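Local coordinates for uroporphyrinogen-III C-methyltransferase (Pseudomonas denitrificans, PDB 1S4D), which catalyses the two successive S-adenosyl-L-methionine-dependent methylations, at C-2 and C-7, that turn uroporphyrinogen III into precorrin-2 for cobalamin and siroheme synthesis, at residues B[156-161]-B[183-188]. Numbering follows the deposited sequence.
With SAH (S-adenosyl-L-homocysteine), chain Q; GOL (glycerol), chain R.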
ATOM      1  N   THR B 156      -5.240 -13.208   1.833  1.00 24.66           N
ATOM      2  CA  THR B 156      -5.669 -13.588   3.194  1.00 26.29           C
ATOM      3  C   THR B 156      -5.576 -15.062   3.347  1.00 26.76           C
ATOM      4  O   THR B 156      -6.086 -15.795   2.495  1.00 26.58           O
ATOM      5  CB  THR B 156      -7.130 -13.348   3.475  1.00 26.11           C
ATOM      6  OG1 THR B 156      -7.742 -12.679   2.376  1.00 27.95           O
ATOM      7  CG2 THR B 156      -7.278 -12.466   4.636  1.00 26.00           C
ATOM      8  N   GLY B 157      -5.005 -15.482   4.468  1.00 27.10           N
ATOM      9  CA  GLY B 157      -5.003 -16.872   4.847  1.00 28.70           C
ATOM     10  C   GLY B 157      -6.214 -17.122   5.709  1.00 30.00           C
ATOM     11  O   GLY B 157      -6.413 -18.225   6.181  1.00 29.95           O
ATOM     12  N   HIS B 158      -7.034 -16.097   5.891  1.00 31.88           N
ATOM     13  CA  HIS B 158      -8.110 -16.140   6.867  1.00 34.29           C
ATOM     14  C   HIS B 158      -8.971 -17.397   6.846  1.00 35.76           C
ATOM     15  O   HIS B 158      -9.211 -17.992   7.892  1.00 36.84           O
ATOM     16  CB  HIS B 158      -9.010 -14.911   6.777  1.00 34.34           C
ATOM     17  CG  HIS B 158      -9.953 -14.800   7.927  1.00 36.21           C
ATOM     18  ND1 HIS B 158      -9.534 -14.896   9.238  1.00 37.84           N
ATOM     19  CD2 HIS B 158     -11.300 -14.655   7.972  1.00 39.03           C
ATOM     20  CE1 HIS B 158     -10.577 -14.791  10.042  1.00 38.75           C
ATOM     21  NE2 HIS B 158     -11.662 -14.642   9.300  1.00 40.03           N
ATOM     22  N   ASP B 159      -9.460 -17.769   5.665  1.00 37.25           N
ATOM     23  CA  ASP B 159     -10.370 -18.894   5.518  1.00 38.44           C
ATOM     24  C   ASP B 159      -9.665 -20.044   4.816  1.00 38.58           C
ATOM     25  O   ASP B 159     -10.228 -20.645   3.906  1.00 38.24           O
ATOM     26  CB  ASP B 159     -11.582 -18.475   4.672  1.00 39.44           C
ATOM     27  CG  ASP B 159     -12.686 -17.807   5.489  1.00 41.53           C
ATOM     28  OD1 ASP B 159     -13.097 -16.703   5.086  1.00 43.29           O
ATOM     29  OD2 ASP B 159     -13.217 -18.311   6.513  1.00 44.55           O
ATOM     30  N   SER B 160      -8.428 -20.329   5.209  1.00 38.85           N
ATOM     31  CA  SER B 160      -7.646 -21.372   4.558  1.00 39.65           C
ATOM     32  C   SER B 160      -7.315 -22.431   5.578  1.00 40.70           C
ATOM     33  O   SER B 160      -6.150 -22.811   5.730  1.00 40.84           O
ATOM     34  CB  SER B 160      -6.353 -20.820   3.965  1.00 39.39           C
ATOM     35  OG  SER B 160      -6.603 -19.949   2.884  1.00 39.77           O
ATOM     36  N   SER B 161      -8.341 -22.896   6.290  1.00 42.06           N
ATOM     37  CA  SER B 161      -8.150 -23.871   7.357  1.00 43.07           C
ATOM     38  C   SER B 161      -7.791 -25.263   6.822  1.00 43.80           C
ATOM     39  O   SER B 161      -6.987 -25.970   7.436  1.00 44.32           O
ATOM     40  CB  SER B 161      -9.355 -23.903   8.304  1.00 42.81           C
ATOM     41  OG  SER B 161     -10.436 -24.612   7.741  1.00 44.03           O
ATOM     42  N   TYR B 183      -1.507 -11.941   4.534  1.00 17.31           N
ATOM     43  CA  TYR B 183      -2.206 -11.305   5.643  1.00 17.13           C
ATOM     44  C   TYR B 183      -3.001 -12.385   6.370  1.00 17.45           C
ATOM     45  O   TYR B 183      -3.442 -13.343   5.744  1.00 17.48           O
ATOM     46  CB  TYR B 183      -3.197 -10.269   5.098  1.00 16.93           C
ATOM     47  CG  TYR B 183      -2.567  -8.997   4.549  1.00 16.67           C
ATOM     48  CD1 TYR B 183      -1.985  -8.954   3.258  1.00 16.13           C
ATOM     49  CD2 TYR B 183      -2.583  -7.829   5.300  1.00 15.50           C
ATOM     50  CE1 TYR B 183      -1.404  -7.783   2.758  1.00 13.89           C
ATOM     51  CE2 TYR B 183      -2.023  -6.673   4.814  1.00 15.75           C
ATOM     52  CZ  TYR B 183      -1.428  -6.654   3.557  1.00 15.74           C
ATOM     53  OH  TYR B 183      -0.871  -5.471   3.139  1.00 18.03           O
ATOM     54  N   MET B 184      -3.170 -12.247   7.690  1.00 17.34           N
ATOM     55  CA  MET B 184      -3.977 -13.185   8.484  1.00 17.49           C
ATOM     56  C   MET B 184      -3.733 -14.653   8.152  1.00 17.55           C
ATOM     57  O   MET B 184      -4.677 -15.404   7.942  1.00 16.25           O
ATOM     58  CB  MET B 184      -5.465 -12.871   8.353  1.00 17.80           C
ATOM     59  CG  MET B 184      -5.781 -11.392   8.545  1.00 18.60           C
ATOM     60  SD  MET B 184      -7.492 -11.047   8.230  1.00 22.55           S
ATOM     61  CE  MET B 184      -7.374 -10.318   6.616  1.00 21.34           C
ATOM     62  N   ALA B 185      -2.460 -15.049   8.163  1.00 18.59           N
ATOM     63  CA  ALA B 185      -2.040 -16.382   7.736  1.00 19.40           C
ATOM     64  C   ALA B 185      -1.368 -17.158   8.853  1.00 20.16           C
ATOM     65  O   ALA B 185      -0.756 -18.190   8.607  1.00 20.98           O
ATOM     66  CB  ALA B 185      -1.114 -16.281   6.530  1.00 18.79           C
ATOM     67  N   MET B 186      -1.469 -16.676  10.082  1.00 21.45           N
ATOM     68  CA  MET B 186      -0.747 -17.318  11.187  1.00 22.67           C
ATOM     69  C   MET B 186      -1.437 -18.596  11.655  1.00 23.13           C
ATOM     70  O   MET B 186      -0.818 -19.636  11.757  1.00 23.96           O
ATOM     71  CB  MET B 186      -0.583 -16.361  12.376  1.00 22.51           C
ATOM     72  CG  MET B 186       0.292 -15.182  12.100  1.00 23.39           C
ATOM     73  SD  MET B 186       2.020 -15.600  12.090  1.00 29.81           S
ATOM     74  CE  MET B 186       2.439 -15.498  13.883  1.00 22.70           C
ATOM     75  N   LYS B 187      -2.722 -18.497  11.953  1.00 23.91           N
ATOM     76  CA  LYS B 187      -3.454 -19.579  12.571  1.00 24.83           C
ATOM     77  C   LYS B 187      -3.499 -20.775  11.616  1.00 24.17           C
ATOM     78  O   LYS B 187      -3.527 -21.919  12.044  1.00 24.11           O
ATOM     79  CB  LYS B 187      -4.860 -19.082  12.938  1.00 25.76           C
ATOM     80  CG  LYS B 187      -5.693 -20.021  13.795  1.00 29.76           C
ATOM     81  CD  LYS B 187      -7.186 -19.712  13.629  1.00 37.24           C
ATOM     82  CE  LYS B 187      -8.044 -20.370  14.752  1.00 43.82           C
ATOM     83  NZ  LYS B 187      -7.933 -19.684  16.111  1.00 46.85           N
ATOM     84  N   HIS B 188      -3.463 -20.498  10.323  1.00 23.61           N
ATOM     85  CA  HIS B 188      -3.537 -21.536   9.319  1.00 23.27           C
ATOM     86  C   HIS B 188      -2.249 -21.682   8.522  1.00 22.45           C
ATOM     87  O   HIS B 188      -2.276 -22.191   7.403  1.00 23.16           O
ATOM     88  CB  HIS B 188      -4.688 -21.263   8.346  1.00 23.92           C
ATOM     89  CG  HIS B 188      -6.024 -21.089   8.998  1.00 25.37           C
ATOM     90  ND1 HIS B 188      -6.610 -22.065   9.775  1.00 26.50           N
ATOM     91  CD2 HIS B 188      -6.907 -20.062   8.952  1.00 26.36           C
ATOM     92  CE1 HIS B 188      -7.787 -21.637  10.199  1.00 28.22           C
ATOM     93  NE2 HIS B 188      -7.991 -20.425   9.708  1.00 28.76           N
TER
HETATM   94  N   SAH Q1511      -6.011  -3.051   6.169  1.00 49.49           N
HETATM   95  CA  SAH Q1511      -4.883  -3.619   6.886  1.00 49.98           C
HETATM   96  CB  SAH Q1511      -5.095  -5.109   7.089  1.00 49.79           C
HETATM   97  CG  SAH Q1511      -5.964  -5.451   8.284  1.00 50.97           C
HETATM   98  SD  SAH Q1511      -6.541  -7.166   8.373  1.00 50.56           S
HETATM   99  C   SAH Q1511      -3.559  -3.298   6.182  1.00 49.87           C
HETATM  100  O   SAH Q1511      -3.518  -2.663   5.130  1.00 50.06           O
HETATM  101  OXT SAH Q1511      -2.465  -3.634   6.628  1.00 49.14           O
HETATM  102  C5' SAH Q1511      -5.341  -7.522   9.699  1.00 51.61           C
HETATM  103  C4' SAH Q1511      -4.012  -8.173   9.296  1.00 50.94           C
HETATM  104  O4' SAH Q1511      -3.082  -7.220   8.824  1.00 50.90           O
HETATM  105  C3' SAH Q1511      -3.232  -8.863  10.411  1.00 50.26           C
HETATM  106  O3' SAH Q1511      -3.728 -10.111  10.814  1.00 49.28           O
HETATM  107  C2' SAH Q1511      -1.819  -8.930   9.857  1.00 50.56           C
HETATM  108  O2' SAH Q1511      -1.618  -9.962   8.912  1.00 49.13           O
HETATM  109  C1' SAH Q1511      -1.751  -7.603   9.121  1.00 50.89           C
HETATM  110  N9  SAH Q1511      -1.106  -6.522   9.901  1.00 49.44           N
HETATM  111  C8  SAH Q1511      -1.721  -5.369  10.265  1.00 47.71           C
HETATM  112  N7  SAH Q1511      -0.856  -4.610  10.940  1.00 48.09           N
HETATM  113  C5  SAH Q1511       0.315  -5.248  11.033  1.00 49.34           C
HETATM  114  C6  SAH Q1511       1.532  -4.899  11.621  1.00 48.89           C
HETATM  115  N6  SAH Q1511       1.684  -3.736  12.228  1.00 45.75           N
HETATM  116  N1  SAH Q1511       2.592  -5.781  11.555  1.00 49.07           N
HETATM  117  C2  SAH Q1511       2.433  -6.982  10.897  1.00 49.90           C
HETATM  118  N3  SAH Q1511       1.224  -7.323  10.314  1.00 49.66           N
HETATM  119  C4  SAH Q1511       0.176  -6.467  10.376  1.00 49.78           C
HETATM  120  C1  GOL R1011      -6.921 -14.959  11.969  1.00 79.00           C
HETATM  121  O1  GOL R1011      -7.717 -13.968  11.354  1.00 79.32           O
HETATM  122  C2  GOL R1011      -5.623 -14.298  12.429  1.00 77.85           C
HETATM  123  O2  GOL R1011      -5.776 -13.852  13.763  1.00 79.41           O
HETATM  124  C3  GOL R1011      -4.456 -15.273  12.324  1.00 74.29           C
HETATM  125  O3  GOL R1011      -3.447 -14.722  11.521  1.00 67.36           O
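Parallel strands 151-156 and 179-183, neighbours in the mixed sheet of this precorrin methyltransferase, end here, and the loops that follow pack together. The last rung is a backbone hydrogen bond from Gly157 N to Tyr183 O (2.9 Å). Residues 157-160 form a type I turn, closed by Ser160 N to Gly157 O (3.1 Å). Gly157 CA lies 4.2 Å from Ala185 CA, so close that a side chain at Gly157 would clash.

His188, the N-cap residue of helix 189-198, lays its ring against the 157-161 backbone. Ser161 CA makes a CH-pi contact over one face, 3.7 Å from the centroid, and Gly157 O and His158 O lie at the ring edge. Met184 SD sits obliquely to the His158 ring, 4.9 Å from its centroid.

Met184 N donates to O2' of S-adenosyl-L-homocysteine (3.0 Å). Tyr183 OH hydrogen-bonds Thr130, itself a ligand-binding residue. A glycerol, probably from the crystallisation liquor, bridges Met186 N and, weakly, His158 ND1. The strand pairing thus ends where a backbone NH meets the ligand ribose.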